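Local coordinates for protein plu4264 (Photorhabdus luminescens subsp. laumondii, PDB 4MV2) that is of unknown function but is a small nickel-binding cupin, possibly an enzyme, at residues 62-67 with 95-101. Sequence-based numbering, arbitrary orientation. Where two conformers were deposited one is given.
Sequences QGNAII and NNQEDFH
Ala65 and Phe100 meet where the two sheets of the cupin beta-barrel come together: residues 62-67 leave strand 55-62 of one sheet and enter strand 64-69 of the other, while residues 95-101 pass back from strand 90-94 to strand 100-107. The tight side is centred on the Phe100 ring. Ala65 CB stands 3.4 Å from its centroid, almost directly over the centre of the ring, a CH-pi contact over one face, with Gly63 C at the ring edge. Phe100 CG lies anti to the backbone N, which carries the ring inward to Val60, Val76 and Val92. Beside it, Gln62 and His101 form an antiparallel hydrogen-bonded pair: His101 N gives a nearly straight bond to Gln62 O at 2.9 Å, and Gln62 N returns a longer one to His101 O at 3.2 Å. Their side chains run alongside, amide and imidazole planes 41° apart; Gln62 OE1 is hydrogen-bonded to Lys78 NZ of the second subunit and His101 ND1 to Trp38 NE1. Toward solvent the contact loosens, and water carries much of the polar contact. One water accepts from Gln62 NE2 and donates to Asp99 O, its oxygen 2.7 Å from Asp99 O; another accepts from Asn64 N and lies within hydrogen-bonding distance of Glu98 O. Across this side runs one direct hydrogen bond, and its geometry is poor: Asn96 ND2 reaches Asn64 O at 2.9 Å with an N-H...O angle of 133°, the nitrogen standing 66° out of the carbonyl plane.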
loop_
_atom_site.group_PDB
_atom_site.type_symbol
_atom_site.label_atom_id
_atom_site.label_comp_id
_atom_site.label_asym_id
_atom_site.label_seq_id
_atom_site.Cartn_x
_atom_site.Cartn_y
_atom_site.Cartn_z
ATOM N N GLN A 62 -6.022 -9.181 4.080
ATOM C CA GLN A 62 -6.815 -10.038 4.961
ATOM C C GLN A 62 -7.505 -11.078 4.097
ATOM O O GLN A 62 -7.953 -10.788 2.979
ATOM C CB GLN A 62 -7.858 -9.189 5.672
ATOM C CG GLN A 62 -8.726 -9.912 6.704
ATOM C CD GLN A 62 -9.731 -8.906 7.291
ATOM O OE1 GLN A 62 -9.357 -7.799 7.736
ATOM N NE2 GLN A 62 -10.956 -9.202 7.203
ATOM N N GLY A 63 -7.642 -12.279 4.630
ATOM C CA GLY A 63 -8.360 -13.349 3.952
ATOM C C GLY A 63 -7.463 -14.191 3.084
ATOM O O GLY A 63 -6.224 -14.151 3.232
ATOM N N ASN A 64 -8.112 -14.962 2.203
ATOM C CA ASN A 64 -7.426 -15.901 1.336
ATOM C C ASN A 64 -8.005 -15.813 -0.039
ATOM O O ASN A 64 -9.209 -15.724 -0.193
ATOM C CB ASN A 64 -7.616 -17.334 1.870
ATOM C CG ASN A 64 -6.976 -17.507 3.210
ATOM O OD1 ASN A 64 -7.601 -17.309 4.261
ATOM N ND2 ASN A 64 -5.704 -17.805 3.196
ATOM N N ALA A 65 -7.146 -15.920 -1.036
ATOM C CA ALA A 65 -7.591 -15.915 -2.417
ATOM C C ALA A 65 -6.575 -16.596 -3.287
ATOM O O ALA A 65 -5.480 -16.905 -2.835
ATOM C CB ALA A 65 -7.857 -14.499 -2.897
ATOM N N ILE A 66 -6.959 -16.782 -4.541
ATOM C CA ILE A 66 -6.045 -17.180 -5.602
ATOM C C ILE A 66 -5.859 -16.003 -6.538
ATOM O O ILE A 66 -6.840 -15.465 -7.025
ATOM C CB ILE A 66 -6.620 -18.343 -6.401
ATOM C CG1 ILE A 66 -6.802 -19.549 -5.491
ATOM C CG2 ILE A 66 -5.708 -18.698 -7.555
ATOM C CD1 ILE A 66 -7.636 -20.637 -6.139
ATOM N N ILE A 67 -4.613 -15.629 -6.804
ATOM C CA ILE A 67 -4.354 -14.645 -7.846
ATOM C C ILE A 67 -3.977 -15.450 -9.083
ATOM O O ILE A 67 -2.965 -16.133 -9.088
ATOM C CB ILE A 67 -3.248 -13.641 -7.504
ATOM C CG1 ILE A 67 -3.373 -13.115 -6.070
ATOM C CG2 ILE A 67 -3.260 -12.527 -8.520
ATOM C CD1 ILE A 67 -4.631 -12.369 -5.792
ATOM N N ASN A 95 -12.685 -18.052 -3.160
ATOM C CA ASN A 95 -13.587 -19.196 -2.994
ATOM C C ASN A 95 -14.073 -19.358 -1.546
ATOM O O ASN A 95 -14.833 -20.269 -1.242
ATOM C CB ASN A 95 -12.916 -20.511 -3.408
ATOM C CG ASN A 95 -12.624 -20.609 -4.891
ATOM O OD1 ASN A 95 -11.590 -21.161 -5.283
ATOM N ND2 ASN A 95 -13.512 -20.131 -5.707
ATOM N N ASN A 96 -13.654 -18.460 -0.664
ATOM C CA ASN A 96 -13.852 -18.605 0.760
ATOM C C ASN A 96 -15.049 -17.843 1.279
ATOM O O ASN A 96 -15.656 -17.080 0.561
ATOM C CB ASN A 96 -12.552 -18.253 1.466
ATOM C CG ASN A 96 -11.377 -19.011 0.870
ATOM O OD1 ASN A 96 -11.293 -20.217 1.023
ATOM N ND2 ASN A 96 -10.497 -18.318 0.153
ATOM N N GLN A 97 -15.365 -18.061 2.543
ATOM C CA GLN A 97 -16.516 -17.470 3.182
ATOM C C GLN A 97 -16.317 -16.089 3.702
ATOM O O GLN A 97 -17.271 -15.487 4.150
ATOM C CB GLN A 97 -16.908 -18.380 4.366
ATOM C CG GLN A 97 -17.394 -19.729 3.960
ATOM C CD GLN A 97 -18.810 -19.632 3.490
ATOM O OE1 GLN A 97 -19.692 -19.210 4.240
ATOM N NE2 GLN A 97 -19.036 -19.960 2.252
ATOM N N GLU A 98 -15.072 -15.616 3.681
ATOM C CA GLU A 98 -14.716 -14.327 4.283
ATOM C C GLU A 98 -14.212 -13.381 3.195
ATOM O O GLU A 98 -13.572 -13.812 2.227
ATOM C CB GLU A 98 -13.579 -14.532 5.290
ATOM C CG GLU A 98 -13.816 -15.560 6.392
ATOM C CD GLU A 98 -13.609 -17.030 5.972
ATOM O OE1 GLU A 98 -12.950 -17.363 4.942
ATOM O OE2 GLU A 98 -14.110 -17.865 6.728
ATOM N N ASP A 99 -14.470 -12.091 3.366
ATOM C CA ASP A 99 -13.943 -11.064 2.495
ATOM C C ASP A 99 -12.444 -11.207 2.287
ATOM O O ASP A 99 -11.706 -11.499 3.204
ATOM C CB ASP A 99 -14.149 -9.693 3.176
ATOM C CG ASP A 99 -15.554 -9.170 3.159
ATOM O OD1 ASP A 99 -16.340 -9.459 2.243
ATOM O OD2 ASP A 99 -15.864 -8.365 4.076
ATOM N N PHE A 100 -12.003 -10.950 1.067
ATOM C CA PHE A 100 -10.588 -10.904 0.724
ATOM C C PHE A 100 -10.210 -9.466 0.439
ATOM O O PHE A 100 -10.786 -8.837 -0.438
ATOM C CB PHE A 100 -10.263 -11.755 -0.489
ATOM C CG PHE A 100 -8.829 -11.665 -0.896
ATOM C CD1 PHE A 100 -7.850 -12.267 -0.111
ATOM C CD2 PHE A 100 -8.426 -10.954 -2.024
ATOM C CE1 PHE A 100 -6.526 -12.210 -0.462
ATOM C CE2 PHE A 100 -7.082 -10.907 -2.359
ATOM C CZ PHE A 100 -6.159 -11.517 -1.576
ATOM N N HIS A 101 -9.288 -8.923 1.239
ATOM C CA HIS A 101 -8.864 -7.543 1.118
ATOM C C HIS A 101 -7.441 -7.455 0.587
ATOM O O HIS A 101 -6.542 -8.170 1.057
ATOM C CB HIS A 101 -8.830 -6.851 2.485
ATOM C CG HIS A 101 -10.127 -6.757 3.203
ATOM N ND1 HIS A 101 -10.728 -5.542 3.430
ATOM C CD2 HIS A 101 -10.907 -7.699 3.801
ATOM C CE1 HIS A 101 -11.821 -5.736 4.140
ATOM N NE2 HIS A 101 -11.939 -7.035 4.397
HETATM O O HOH W 1 -11.770 -11.564 5.923
HETATM O O HOH W 2 -11.013 -14.850 1.864
HETATM O O HOH W 3 -10.437 -16.708 3.994
#